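Local structure of putative immunoglobulin-blocking virulence protein (Mycoplasma mycoides subsp. capri, 7ADK) at residues A[175-180]-A[307-311]; A[128-132]-A[141-145]; A[552-558]-A[608-614]; A[639-645]-A[675-681]; A[413-419]-A[444-448]. The protein probably binds host immunoglobulin and blocks its function as a virulence factor, in complex with a partner lipoprotein. All blocks are in the same frame, centred on the assembly; numbering follows the deposited sequence.

Overall arrangement
From the N terminus the contacts close one after another; none nests or crosses. Interaction 2 is the hairpin of strands 130-133 and 138-144. Interaction 1 closes a long loop, nearly half of it helix, bringing the end of helix 301-308 back to strand 174-178, the third strand of the same sheet; the two centres lie about 10 Å apart. Interaction 5 closes a strand-helix-strand unit in a separate mixed sheet. Interactions 3 and 4, also about 10 Å apart between centres, close loops of 49 and 29 residues and join neighbouring pairs within one parallel sheet, strands 608-610 and 640-643 being adjacent. The centres of interactions 1 and 4 lie about 48 Å apart, on opposite sides of the chain's centre.

Interaction 1 (A[175-180]-A[307-311])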
# COMPACT_ATOMS: atom_id res chain seq x y z
N ILE A 175 42.28 6.43 -23.27
CA ILE A 175 42.73 7.48 -24.20
C ILE A 175 42.86 8.81 -23.43
O ILE A 175 41.85 9.36 -22.99
CB ILE A 175 41.75 7.64 -25.38
CG1 ILE A 175 41.62 6.37 -26.26
CG2 ILE A 175 42.17 8.81 -26.27
CD1 ILE A 175 40.27 6.27 -26.99
N LEU A 176 44.07 9.34 -23.27
CA LEU A 176 44.28 10.63 -22.60
C LEU A 176 44.06 11.83 -23.52
O LEU A 176 43.54 12.86 -23.09
CB LEU A 176 45.68 10.72 -22.00
CG LEU A 176 46.05 9.70 -20.92
CD1 LEU A 176 47.33 10.20 -20.25
CD2 LEU A 176 44.99 9.52 -19.84
N SER A 177 44.47 11.72 -24.78
CA SER A 177 44.29 12.76 -25.80
C SER A 177 44.38 12.19 -27.22
O SER A 177 45.08 11.21 -27.47
CB SER A 177 45.35 13.84 -25.65
OG SER A 177 45.10 14.66 -24.54
N VAL A 178 43.71 12.84 -28.16
CA VAL A 178 43.66 12.49 -29.59
C VAL A 178 43.99 13.73 -30.42
O VAL A 178 43.39 14.79 -30.21
CB VAL A 178 42.26 11.95 -29.94
CG1 VAL A 178 42.11 11.65 -31.42
CG2 VAL A 178 41.98 10.66 -29.19
N LYS A 179 44.89 13.61 -31.40
CA LYS A 179 45.20 14.71 -32.32
C LYS A 179 44.10 14.86 -33.36
O LYS A 179 44.12 14.24 -34.42
CB LYS A 179 46.60 14.51 -32.93
CG LYS A 179 47.07 15.65 -33.84
CD LYS A 179 47.25 17.00 -33.14
CE LYS A 179 47.63 18.07 -34.14
NZ LYS A 179 47.87 19.36 -33.51
N VAL A 180 43.10 15.68 -33.07
CA VAL A 180 42.03 16.02 -34.01
C VAL A 180 42.57 16.78 -35.22
O VAL A 180 43.44 17.64 -35.10
CB VAL A 180 40.87 16.74 -33.30
CG1 VAL A 180 41.23 18.13 -32.80
CG2 VAL A 180 39.65 16.85 -34.21
N LEU A 307 35.89 15.09 -28.80
CA LEU A 307 36.69 14.46 -29.83
C LEU A 307 38.20 14.49 -29.53
O LEU A 307 38.87 13.49 -29.78
CB LEU A 307 36.32 15.10 -31.18
CG LEU A 307 37.02 14.52 -32.41
CD1 LEU A 307 36.71 13.04 -32.59
CD2 LEU A 307 36.55 15.25 -33.67
N GLU A 308 38.74 15.56 -28.92
CA GLU A 308 40.11 15.60 -28.38
C GLU A 308 40.34 14.61 -27.21
O GLU A 308 41.43 14.06 -27.09
CB GLU A 308 40.49 17.01 -27.93
CG GLU A 308 40.68 17.99 -29.08
CD GLU A 308 40.91 19.44 -28.65
OE1 GLU A 308 40.58 19.83 -27.51
OE2 GLU A 308 41.45 20.23 -29.44
N LYS A 309 39.32 14.31 -26.39
CA LYS A 309 39.33 13.20 -25.41
C LYS A 309 39.12 11.82 -26.06
O LYS A 309 39.21 10.81 -25.37
CB LYS A 309 38.28 13.46 -24.32
CG LYS A 309 38.68 14.59 -23.36
CD LYS A 309 37.57 15.01 -22.40
CE LYS A 309 37.11 13.90 -21.49
NZ LYS A 309 36.12 14.34 -20.51
N GLY A 310 38.87 11.76 -27.37
CA GLY A 310 38.71 10.54 -28.15
C GLY A 310 37.31 9.93 -28.19
O GLY A 310 37.18 8.78 -28.61
N LEU A 311 36.27 10.66 -27.78
CA LEU A 311 34.88 10.22 -27.85
C LEU A 311 34.16 10.91 -29.02
O LEU A 311 34.08 12.13 -29.07
CB LEU A 311 34.16 10.51 -26.52
CG LEU A 311 34.86 10.10 -25.21
CD1 LEU A 311 33.92 10.39 -24.06
CD2 LEU A 311 35.23 8.63 -25.16
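The backbone N of V178 donates to E308 O at 2.8 Å, with an N-H...O angle of 139° that makes the bond bent. The same carbonyl receives a CA-H...O contact from S177 CA at 3.4 Å, so the chain end of helix 301-308 is held at two successive residues of strand 174-178. Next to this polar point V178 lays its CG2 methyl over the glycine backbone, 3.4 Å from G310 CA; CG1 stands anti to the backbone N (chi1 176°), which leaves CG2 beside that N and over G310. I175 flanks it with CG2, 3.7 Å from K309 O. At the other end V180 forks: CG2 meets L307 CD2 at 3.5 Å, the two side chains crossing at about a right angle, while CG1 rests 3.8 Å from E308 CG, on the aliphatic part of the glutamate. L307 continues inward to L184 and V188 of helix 182-194, and the far edge of the strand is bonded to E142. Positive phi (86°) at G310 and two bonds back into the last turn, one from its N to L307 O at 3.0 Å, make the Schellman motif that ends the helix, here set against an edge strand of a three-stranded antiparallel sheet.

Interaction 2 (A[128-132]-A[141-145])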
# COMPACT_ATOMS: atom_id res chain seq x y z
N ARG A 128 54.50 4.27 -25.50
CA ARG A 128 53.46 5.33 -25.45
C ARG A 128 53.32 6.03 -26.82
O ARG A 128 54.07 5.72 -27.75
CB ARG A 128 53.74 6.36 -24.33
CG ARG A 128 53.30 5.92 -22.93
CD ARG A 128 53.54 7.02 -21.90
NE ARG A 128 52.97 6.69 -20.60
CZ ARG A 128 53.58 6.24 -19.53
NH1 ARG A 128 52.89 5.91 -18.49
NH2 ARG A 128 54.85 6.09 -19.45
N LYS A 129 52.37 6.97 -26.97
CA LYS A 129 52.19 7.90 -28.12
C LYS A 129 51.98 7.19 -29.47
O LYS A 129 52.62 7.49 -30.47
CB LYS A 129 53.33 8.95 -28.13
CG LYS A 129 53.27 9.92 -26.93
CD LYS A 129 54.63 10.22 -26.29
CE LYS A 129 55.67 10.76 -27.26
NZ LYS A 129 56.92 11.14 -26.59
N GLN A 130 51.09 6.20 -29.48
CA GLN A 130 50.76 5.35 -30.63
C GLN A 130 49.74 6.00 -31.59
O GLN A 130 49.36 7.15 -31.45
CB GLN A 130 50.28 3.99 -30.09
CG GLN A 130 48.96 4.04 -29.32
CD GLN A 130 48.51 2.67 -28.83
OE1 GLN A 130 48.61 2.34 -27.68
NE2 GLN A 130 48.01 1.82 -29.68
N THR A 131 49.24 5.24 -32.56
CA THR A 131 48.06 5.57 -33.36
C THR A 131 46.95 4.53 -33.16
O THR A 131 47.21 3.36 -32.90
CB THR A 131 48.43 5.79 -34.84
OG1 THR A 131 47.28 6.07 -35.60
CG2 THR A 131 49.09 4.58 -35.50
N ILE A 132 45.70 5.00 -33.20
CA ILE A 132 44.46 4.22 -33.06
C ILE A 132 43.48 4.63 -34.16
O ILE A 132 43.54 5.75 -34.66
CB ILE A 132 43.86 4.36 -31.63
CG1 ILE A 132 43.30 5.76 -31.30
CG2 ILE A 132 44.87 3.93 -30.55
CD1 ILE A 132 42.33 5.76 -30.11
N ALA A 141 47.36 9.25 -30.92
CA ALA A 141 46.76 9.39 -29.60
C ALA A 141 47.69 8.98 -28.44
O ALA A 141 48.47 8.04 -28.54
CB ALA A 141 45.47 8.57 -29.56
N GLU A 142 47.55 9.67 -27.32
CA GLU A 142 48.18 9.30 -26.06
C GLU A 142 47.32 8.24 -25.35
O GLU A 142 46.15 8.48 -25.08
CB GLU A 142 48.40 10.55 -25.19
CG GLU A 142 49.58 11.41 -25.70
CD GLU A 142 49.31 12.19 -27.00
OE1 GLU A 142 48.33 12.95 -27.08
OE2 GLU A 142 50.11 12.07 -27.95
N ILE A 143 47.89 7.06 -25.09
CA ILE A 143 47.20 5.87 -24.55
C ILE A 143 47.92 5.37 -23.30
O ILE A 143 49.15 5.29 -23.29
CB ILE A 143 47.11 4.74 -25.60
CG1 ILE A 143 46.43 5.15 -26.93
CG2 ILE A 143 46.45 3.47 -25.05
CD1 ILE A 143 44.97 5.54 -26.83
N GLU A 144 47.17 4.95 -22.28
CA GLU A 144 47.68 4.40 -21.02
C GLU A 144 47.04 3.05 -20.68
O GLU A 144 45.87 2.81 -20.99
CB GLU A 144 47.43 5.39 -19.88
CG GLU A 144 48.11 6.76 -20.08
CD GLU A 144 49.64 6.71 -20.18
OE1 GLU A 144 50.23 7.48 -20.96
OE2 GLU A 144 50.29 5.94 -19.43
N GLY A 145 47.78 2.15 -20.03
CA GLY A 145 47.24 0.93 -19.45
C GLY A 145 46.46 1.20 -18.16
O GLY A 145 46.82 2.12 -17.42
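Q130 lies across I143 at about a right angle. Its CG sits 3.7 Å from I143 CG1 and its amide oxygen OE1 reaches 3.5 Å from I143 CB, so the polar end of the glutamine is laid on a branched aliphatic side chain. A chi1 of 66° sets CG between the backbone N and the carbonyl carbon, and from there the extended chain passes across I143. Two further apolar contacts come from I132: CG2 meets I143 CD1 tip to tip at 4.1 Å, and CG1 touches A141 CB. I175 of the neighbouring strand packs on both isoleucines, and Y337 also reaches I132, which places this pair on the buried side.

The backbones belong to the beta hairpin of strands 130-133 and 138-144, whose clear bond within these residues runs from A141 N to Q130 O, 2.9 Å long and nearly straight at 176°. Nearer the turn the pairing continues from I132 to V139, and T131 OG1 also bonds to V139 O.

Beyond the strand pairing, R128 grips E144 side-on with two nitrogens, NE to OE1 at 2.9 Å and NH1 to OE2 at 2.8 Å. Each carboxylate oxygen uses its syn lone pair, and the guanidinium and carboxylate planes are only 25° apart; this two-point salt bridge fixes the rotation of both flat groups. The extended arginine chain supplies the reach. By comparison K129 makes a loose contact, its CG standing 4.0 Å from E142 OE2.

Interaction 3 (A[552-558]-A[608-614]); sequences NTLAFDQ and GLDFSRV
F556 and L609 meet at the apolar centre: L609 CD2 comes to the edge of the F556 ring, in its plane, 3.8 Å from CE2. The same methyl touches L554 CB at 4.0 Å. F611 lies beside F556 and points the same way, its CE1 3.7 Å from F556 CD2. Helix 567-579 closes over this side, with I569 on F556, V576 on L554 and L573 on L609.

The backbones carrying these side chains pair as a parallel ladder. G608 N donates to N552 O, L554 N to G608 O at 3.0 Å, and D610 N to L554 O at 2.9 Å; the last rung, F556 N to D610 O, is weak. On the other face of the two strands A555 CB rests 3.6 Å from D610 OD2, and T553 CG2 meets D610 CB.

Polar groups gather where the strands end. D610, its CG anti to the backbone N (chi1 174°), offers OD1 to both S612 N and S612 OG, the hydroxyl at 2.6 Å on the syn lone pair; the bond to the amide makes an Asx turn. R613 runs its aliphatic chain past D557, CD 3.5 Å from OD1, while their planes stand 55° apart and the charged atoms do not meet; D557 OD2 is in a salt bridge with K464 instead. G681 of the partner lipoprotein packs on D557 and Q558. Strands laid side by side in chain order, with leucines and phenylalanines facing inward, are consistent with a solenoid of leucine-rich-repeat type.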
# COMPACT_ATOMS: atom_id res chain seq x y z
N ASN A 552 21.36 -1.30 -1.08
CA ASN A 552 22.00 -0.14 -0.48
C ASN A 552 22.18 -0.28 1.05
O ASN A 552 22.66 0.65 1.69
CB ASN A 552 21.25 1.13 -0.91
CG ASN A 552 22.19 2.26 -1.27
OD1 ASN A 552 22.98 2.74 -0.48
ND2 ASN A 552 22.16 2.74 -2.48
N THR A 553 21.85 -1.43 1.64
CA THR A 553 21.93 -1.71 3.09
C THR A 553 22.92 -2.83 3.39
O THR A 553 22.90 -3.86 2.73
CB THR A 553 20.56 -2.10 3.68
OG1 THR A 553 19.66 -1.04 3.55
CG2 THR A 553 20.57 -2.41 5.17
N LEU A 554 23.71 -2.64 4.45
CA LEU A 554 24.43 -3.71 5.14
C LEU A 554 23.72 -4.02 6.47
O LEU A 554 23.55 -3.12 7.29
CB LEU A 554 25.88 -3.28 5.39
CG LEU A 554 26.69 -2.88 4.15
CD1 LEU A 554 28.12 -2.59 4.56
CD2 LEU A 554 26.68 -3.99 3.12
N ALA A 555 23.32 -5.27 6.69
CA ALA A 555 22.59 -5.70 7.89
C ALA A 555 23.32 -6.83 8.61
O ALA A 555 23.34 -7.96 8.14
CB ALA A 555 21.17 -6.11 7.50
N PHE A 556 23.91 -6.56 9.77
CA PHE A 556 24.60 -7.56 10.59
C PHE A 556 23.62 -8.36 11.47
O PHE A 556 22.57 -7.85 11.85
CB PHE A 556 25.71 -6.87 11.38
CG PHE A 556 26.80 -6.31 10.49
CD1 PHE A 556 27.86 -7.13 10.09
CD2 PHE A 556 26.73 -4.99 10.03
CE1 PHE A 556 28.88 -6.63 9.27
CE2 PHE A 556 27.75 -4.48 9.20
CZ PHE A 556 28.82 -5.30 8.82
N ASP A 557 23.94 -9.61 11.77
CA ASP A 557 23.10 -10.52 12.55
C ASP A 557 23.62 -10.67 13.99
O ASP A 557 24.70 -10.20 14.33
CB ASP A 557 22.91 -11.85 11.79
CG ASP A 557 21.59 -12.58 12.12
OD1 ASP A 557 20.87 -12.17 13.06
OD2 ASP A 557 21.24 -13.56 11.41
N GLN A 558 22.85 -11.29 14.88
CA GLN A 558 23.17 -11.31 16.32
C GLN A 558 24.49 -12.01 16.66
O GLN A 558 25.21 -11.55 17.54
CB GLN A 558 22.02 -11.90 17.13
CG GLN A 558 22.22 -11.81 18.65
CD GLN A 558 22.45 -10.39 19.17
OE1 GLN A 558 21.54 -9.64 19.49
NE2 GLN A 558 23.67 -9.96 19.32
N GLY A 608 23.51 2.57 3.67
CA GLY A 608 22.72 2.20 4.85
C GLY A 608 23.40 1.19 5.77
O GLY A 608 24.01 0.24 5.31
N LEU A 609 23.24 1.36 7.09
CA LEU A 609 23.55 0.36 8.11
C LEU A 609 22.32 -0.02 8.92
O LEU A 609 21.67 0.84 9.51
CB LEU A 609 24.67 0.84 9.05
CG LEU A 609 26.09 0.57 8.56
CD1 LEU A 609 27.08 1.26 9.49
CD2 LEU A 609 26.43 -0.92 8.59
N ASP A 610 22.03 -1.31 9.01
CA ASP A 610 20.97 -1.87 9.86
C ASP A 610 21.56 -2.74 10.98
O ASP A 610 22.24 -3.74 10.74
CB ASP A 610 19.97 -2.62 8.97
CG ASP A 610 18.90 -3.36 9.78
OD1 ASP A 610 18.48 -2.85 10.83
OD2 ASP A 610 18.51 -4.49 9.40
N PHE A 611 21.26 -2.38 12.22
CA PHE A 611 21.61 -3.12 13.42
C PHE A 611 20.40 -3.68 14.17
O PHE A 611 20.52 -4.10 15.31
CB PHE A 611 22.54 -2.26 14.29
CG PHE A 611 23.86 -1.90 13.65
CD1 PHE A 611 24.78 -2.91 13.33
CD2 PHE A 611 24.21 -0.56 13.42
CE1 PHE A 611 26.05 -2.59 12.81
CE2 PHE A 611 25.47 -0.24 12.90
CZ PHE A 611 26.39 -1.26 12.59
N SER A 612 19.22 -3.76 13.55
CA SER A 612 17.99 -4.29 14.16
C SER A 612 18.08 -5.72 14.71
O SER A 612 17.39 -6.06 15.67
CB SER A 612 16.86 -4.28 13.14
OG SER A 612 16.67 -2.99 12.64
N ARG A 613 18.92 -6.58 14.13
CA ARG A 613 19.10 -7.95 14.62
C ARG A 613 20.13 -8.06 15.75
O ARG A 613 20.17 -9.09 16.39
CB ARG A 613 19.49 -8.88 13.47
CG ARG A 613 18.48 -8.97 12.33
CD ARG A 613 19.06 -9.79 11.20
NE ARG A 613 18.22 -9.78 10.00
CZ ARG A 613 18.60 -10.02 8.76
NH1 ARG A 613 19.82 -10.31 8.45
NH2 ARG A 613 17.76 -9.97 7.80
N VAL A 614 20.94 -7.03 16.01
CA VAL A 614 22.09 -7.09 16.92
C VAL A 614 21.94 -6.07 18.04
O VAL A 614 22.26 -4.89 17.92
CB VAL A 614 23.42 -7.04 16.15
CG1 VAL A 614 23.55 -5.92 15.12
CG2 VAL A 614 24.63 -6.99 17.06

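Interaction 4 (A[639-645]-A[675-681]); sequences TELTLYN and PKIHFSN
H678 presents the edge of its imidazole to E640: NE2 donates to OE1 at 2.8 Å, and OE1 lies only 11° out of the ring plane. The carboxylate is turned 53° against the ring, and the nitrogen meets OE1 from above the carboxylate plane. E640 reaches the ring because its CG stands anti to the backbone N (chi1 -170°) and the chain stays extended. T642 OG1 packs 3.7 Å from H678 CB, standing obliquely to the ring beyond it.

These groups line one face of two neighbouring strands in an all-parallel sheet of solenoid type, consistent with leucine-rich repeats. The strand axes run nearly parallel, and alternating bonds such as K676 N to T639 O and H678 N to L641 O knit the backbones together.

The opposite face is apolar. F679 lies alongside L643, pointing the same way, with CE1 3.7 Å from L643 CD1; N645 CB comes obliquely to the same ring, 3.9 Å from CD1, and the ring of F650 meets F679 as well. I677 CG2 adds a contact of 4.3 Å with L643 CD1, and Y707 of helix 698-709 packs on both I677 and L643.

Past the strands the amides of N645 and N681 are steeply inclined to each other, and N684 of the same chain bonds to both. S685 of the partner lipoprotein donates from OG to N645 O, which brings the subunit interface to this end of the strands. L643 O takes two donors from S680: N at 3.0 Å, nearly along the C=O axis, and OG at 3.2 Å from above the carbonyl plane.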
# COMPACT_ATOMS: atom_id res chain seq x y z
N THR A 639 24.11 7.35 5.05
CA THR A 639 22.90 8.16 4.91
C THR A 639 21.81 7.75 5.88
O THR A 639 20.91 8.52 6.17
CB THR A 639 22.35 8.15 3.47
OG1 THR A 639 21.89 6.89 3.08
CG2 THR A 639 23.34 8.62 2.41
N GLU A 640 21.89 6.54 6.43
CA GLU A 640 20.83 5.93 7.21
C GLU A 640 21.39 4.93 8.23
O GLU A 640 22.32 4.18 7.92
CB GLU A 640 19.84 5.28 6.25
CG GLU A 640 18.57 4.80 6.93
CD GLU A 640 17.46 4.61 5.89
OE1 GLU A 640 16.37 5.19 6.03
OE2 GLU A 640 17.69 3.88 4.90
N LEU A 641 20.81 4.91 9.42
CA LEU A 641 21.20 4.06 10.54
C LEU A 641 19.97 3.51 11.24
O LEU A 641 19.27 4.25 11.91
CB LEU A 641 22.06 4.90 11.50
CG LEU A 641 22.50 4.17 12.77
CD1 LEU A 641 23.48 3.04 12.47
CD2 LEU A 641 23.14 5.15 13.74
N THR A 642 19.72 2.21 11.15
CA THR A 642 18.67 1.55 11.93
C THR A 642 19.28 0.84 13.13
O THR A 642 20.28 0.15 13.02
CB THR A 642 17.83 0.59 11.08
OG1 THR A 642 17.38 1.21 9.90
CG2 THR A 642 16.59 0.14 11.84
N LEU A 643 18.68 1.05 14.30
CA LEU A 643 19.08 0.55 15.59
C LEU A 643 17.98 -0.32 16.18
O LEU A 643 16.79 -0.06 16.03
CB LEU A 643 19.39 1.75 16.50
CG LEU A 643 20.58 2.61 16.08
CD1 LEU A 643 20.69 3.84 16.95
CD2 LEU A 643 21.88 1.83 16.15
N TYR A 644 18.36 -1.34 16.93
CA TYR A 644 17.43 -2.04 17.77
C TYR A 644 16.92 -1.16 18.91
O TYR A 644 17.72 -0.55 19.62
CB TYR A 644 18.07 -3.31 18.31
CG TYR A 644 17.13 -4.09 19.19
CD1 TYR A 644 16.08 -4.81 18.62
CD2 TYR A 644 17.29 -4.05 20.58
CE1 TYR A 644 15.22 -5.54 19.44
CE2 TYR A 644 16.44 -4.80 21.40
CZ TYR A 644 15.41 -5.56 20.83
OH TYR A 644 14.63 -6.34 21.59
N ASN A 645 15.60 -1.13 19.14
CA ASN A 645 15.02 -0.68 20.40
C ASN A 645 13.74 -1.44 20.77
O ASN A 645 13.00 -1.90 19.91
CB ASN A 645 14.82 0.83 20.41
CG ASN A 645 14.73 1.35 21.83
OD1 ASN A 645 15.22 0.76 22.77
ND2 ASN A 645 14.07 2.45 22.05
N PRO A 675 20.45 13.17 6.82
CA PRO A 675 20.45 11.72 6.96
C PRO A 675 19.44 11.23 8.02
O PRO A 675 18.86 12.04 8.74
CB PRO A 675 21.90 11.40 7.31
CG PRO A 675 22.34 12.60 8.10
CD PRO A 675 21.65 13.75 7.40
N LYS A 676 19.22 9.92 8.13
CA LYS A 676 18.17 9.31 8.97
C LYS A 676 18.70 8.40 10.06
O LYS A 676 19.66 7.67 9.88
CB LYS A 676 17.15 8.56 8.10
CG LYS A 676 16.25 9.51 7.32
CD LYS A 676 15.11 8.77 6.62
CE LYS A 676 14.23 9.76 5.86
NZ LYS A 676 13.08 9.11 5.22
N ILE A 677 18.02 8.41 11.21
CA ILE A 677 18.10 7.37 12.23
C ILE A 677 16.72 6.73 12.34
O ILE A 677 15.71 7.42 12.28
CB ILE A 677 18.65 7.89 13.57
CG1 ILE A 677 20.09 8.41 13.44
CG2 ILE A 677 18.61 6.79 14.64
CD1 ILE A 677 20.59 9.20 14.63
N HIS A 678 16.68 5.42 12.51
CA HIS A 678 15.48 4.60 12.68
C HIS A 678 15.62 3.66 13.87
O HIS A 678 16.73 3.29 14.25
CB HIS A 678 15.24 3.75 11.43
CG HIS A 678 14.74 4.47 10.23
ND1 HIS A 678 13.42 4.82 9.97
CD2 HIS A 678 15.49 4.75 9.13
CE1 HIS A 678 13.40 5.30 8.72
NE2 HIS A 678 14.63 5.28 8.20
N PHE A 679 14.51 3.18 14.42
CA PHE A 679 14.48 2.17 15.47
C PHE A 679 13.53 1.02 15.13
O PHE A 679 12.48 1.25 14.53
CB PHE A 679 14.10 2.81 16.80
CG PHE A 679 15.09 3.82 17.33
CD1 PHE A 679 16.31 3.37 17.86
CD2 PHE A 679 14.82 5.20 17.29
CE1 PHE A 679 17.25 4.29 18.33
CE2 PHE A 679 15.77 6.12 17.74
CZ PHE A 679 16.99 5.67 18.27
N SER A 680 13.85 -0.20 15.54
CA SER A 680 13.06 -1.40 15.21
C SER A 680 11.58 -1.40 15.66
O SER A 680 10.76 -2.09 15.07
CB SER A 680 13.74 -2.64 15.80
OG SER A 680 15.07 -2.73 15.36
N ASN A 681 11.23 -0.59 16.66
CA ASN A 681 9.88 -0.46 17.20
C ASN A 681 9.04 0.69 16.60
O ASN A 681 7.86 0.52 16.32
CB ASN A 681 10.00 -0.35 18.74
CG ASN A 681 10.80 0.85 19.20
OD1 ASN A 681 11.58 1.42 18.47
ND2 ASN A 681 10.58 1.32 20.40

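Interaction 5 (A[413-419]-A[444-448])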
# COMPACT_ATOMS: atom_id res chain seq x y z
N LEU A 413 33.61 -27.81 -17.59
CA LEU A 413 32.16 -28.06 -17.68
C LEU A 413 31.63 -28.02 -19.13
O LEU A 413 31.80 -27.00 -19.79
CB LEU A 413 31.39 -27.00 -16.85
CG LEU A 413 29.88 -27.25 -16.75
CD1 LEU A 413 29.57 -28.43 -15.85
CD2 LEU A 413 29.17 -26.05 -16.17
N ASN A 414 30.93 -29.07 -19.59
CA ASN A 414 30.17 -29.08 -20.85
C ASN A 414 28.68 -29.41 -20.66
O ASN A 414 27.85 -29.04 -21.50
CB ASN A 414 30.84 -30.04 -21.84
CG ASN A 414 32.03 -29.39 -22.51
OD1 ASN A 414 31.87 -28.46 -23.28
ND2 ASN A 414 33.22 -29.83 -22.25
N SER A 415 28.32 -30.08 -19.57
CA SER A 415 26.94 -30.38 -19.18
C SER A 415 26.76 -30.38 -17.67
O SER A 415 27.69 -30.74 -16.93
CB SER A 415 26.50 -31.72 -19.77
OG SER A 415 27.28 -32.78 -19.28
N GLY A 416 25.58 -30.00 -17.18
CA GLY A 416 25.30 -29.90 -15.75
C GLY A 416 23.87 -30.25 -15.40
O GLY A 416 22.93 -29.85 -16.08
N LEU A 417 23.71 -31.02 -14.33
CA LEU A 417 22.43 -31.31 -13.70
C LEU A 417 22.02 -30.15 -12.79
O LEU A 417 22.82 -29.65 -12.01
CB LEU A 417 22.56 -32.64 -12.96
CG LEU A 417 21.27 -33.23 -12.38
CD1 LEU A 417 20.21 -33.49 -13.44
CD2 LEU A 417 21.60 -34.55 -11.71
N VAL A 418 20.78 -29.71 -12.89
CA VAL A 418 20.21 -28.57 -12.18
C VAL A 418 19.00 -29.03 -11.38
O VAL A 418 18.13 -29.70 -11.93
CB VAL A 418 19.85 -27.45 -13.17
CG1 VAL A 418 19.22 -26.23 -12.49
CG2 VAL A 418 21.08 -27.02 -13.97
N LEU A 419 18.93 -28.68 -10.10
CA LEU A 419 17.82 -28.98 -9.20
C LEU A 419 17.00 -27.71 -8.95
O LEU A 419 17.53 -26.72 -8.45
CB LEU A 419 18.40 -29.61 -7.93
CG LEU A 419 17.41 -29.90 -6.79
CD1 LEU A 419 16.17 -30.65 -7.26
CD2 LEU A 419 18.07 -30.74 -5.73
N GLU A 444 25.31 -38.20 -6.58
CA GLU A 444 24.88 -37.46 -7.77
C GLU A 444 25.23 -35.96 -7.62
O GLU A 444 24.97 -35.35 -6.60
CB GLU A 444 23.38 -37.72 -8.02
CG GLU A 444 22.76 -36.97 -9.20
CD GLU A 444 23.33 -37.37 -10.56
OE1 GLU A 444 24.54 -37.21 -10.80
OE2 GLU A 444 22.54 -37.84 -11.42
N GLN A 445 25.88 -35.37 -8.63
CA GLN A 445 26.48 -34.03 -8.55
C GLN A 445 25.56 -32.99 -9.18
O GLN A 445 25.15 -33.15 -10.33
CB GLN A 445 27.86 -34.06 -9.22
CG GLN A 445 28.65 -32.74 -9.25
CD GLN A 445 29.29 -32.33 -7.93
OE1 GLN A 445 29.01 -32.86 -6.87
NE2 GLN A 445 30.16 -31.35 -7.93
N ILE A 446 25.24 -31.91 -8.47
CA ILE A 446 24.38 -30.82 -8.96
C ILE A 446 25.24 -29.59 -9.28
O ILE A 446 25.98 -29.11 -8.43
CB ILE A 446 23.27 -30.52 -7.93
CG1 ILE A 446 22.40 -31.74 -7.55
CG2 ILE A 446 22.38 -29.37 -8.39
CD1 ILE A 446 21.67 -32.41 -8.70
N THR A 447 25.13 -29.06 -10.50
CA THR A 447 25.83 -27.84 -10.93
C THR A 447 25.08 -26.58 -10.50
O THR A 447 25.69 -25.59 -10.15
CB THR A 447 26.05 -27.86 -12.45
OG1 THR A 447 26.89 -28.94 -12.78
CG2 THR A 447 26.74 -26.63 -13.01
N SER A 448 23.75 -26.60 -10.47
CA SER A 448 22.96 -25.48 -9.97
C SER A 448 21.84 -25.95 -9.06
O SER A 448 21.00 -26.74 -9.48
CB SER A 448 22.41 -24.69 -11.15
OG SER A 448 21.48 -23.73 -10.72
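L417 lies in the first shell, crossing E444 at about a right angle so that its CD2 methyl rests on the carboxylate, 3.4 Å from OE2. The same methyl meets I446 CD1 at 3.7 Å. Both contacts follow from CG standing anti to the backbone N (chi1 -172°), which carries the leucine fork toward the 444-448 loop. I446 turns its CG2 branch to L419, two residues on from L417, with CG2 lying 4.0 Å from L419 CB. One residue before L417 on the strand, T447 OG1 sits 3.5 Å from G416 CA, and the CG2 methyl of T447 meets L413 CD2 tip to tip at 4.0 Å.

Two backbone bonds fix how the segments lie: T447 N donates to L417 O at 2.8 Å, and L419 N to S448 O at 2.9 Å. They surround the parallel pair V418 and S448, whose side chains share one face. This is the start of strand pairing in a beta-alpha-beta crossover: strand 415-422 leads through helix 426-442 to strand 448-454, its parallel neighbour, and the loop 444-448 brings the chain from helix to strand.

A second shell positions these groups. E444 bends at chi2 (65°), and its OE1 accepts from Q445 N on the anti lone pair, while OE2 is bonded to Y384 OH; the carboxylate under L417 is thereby held from both oxygens. S448 OG bonds to Q476 NE2, which belongs to the next strand, 473-481. On the other flank of strand 415-422, S399 and L401 pack on V418, and R403 NH2 donates to L413 O.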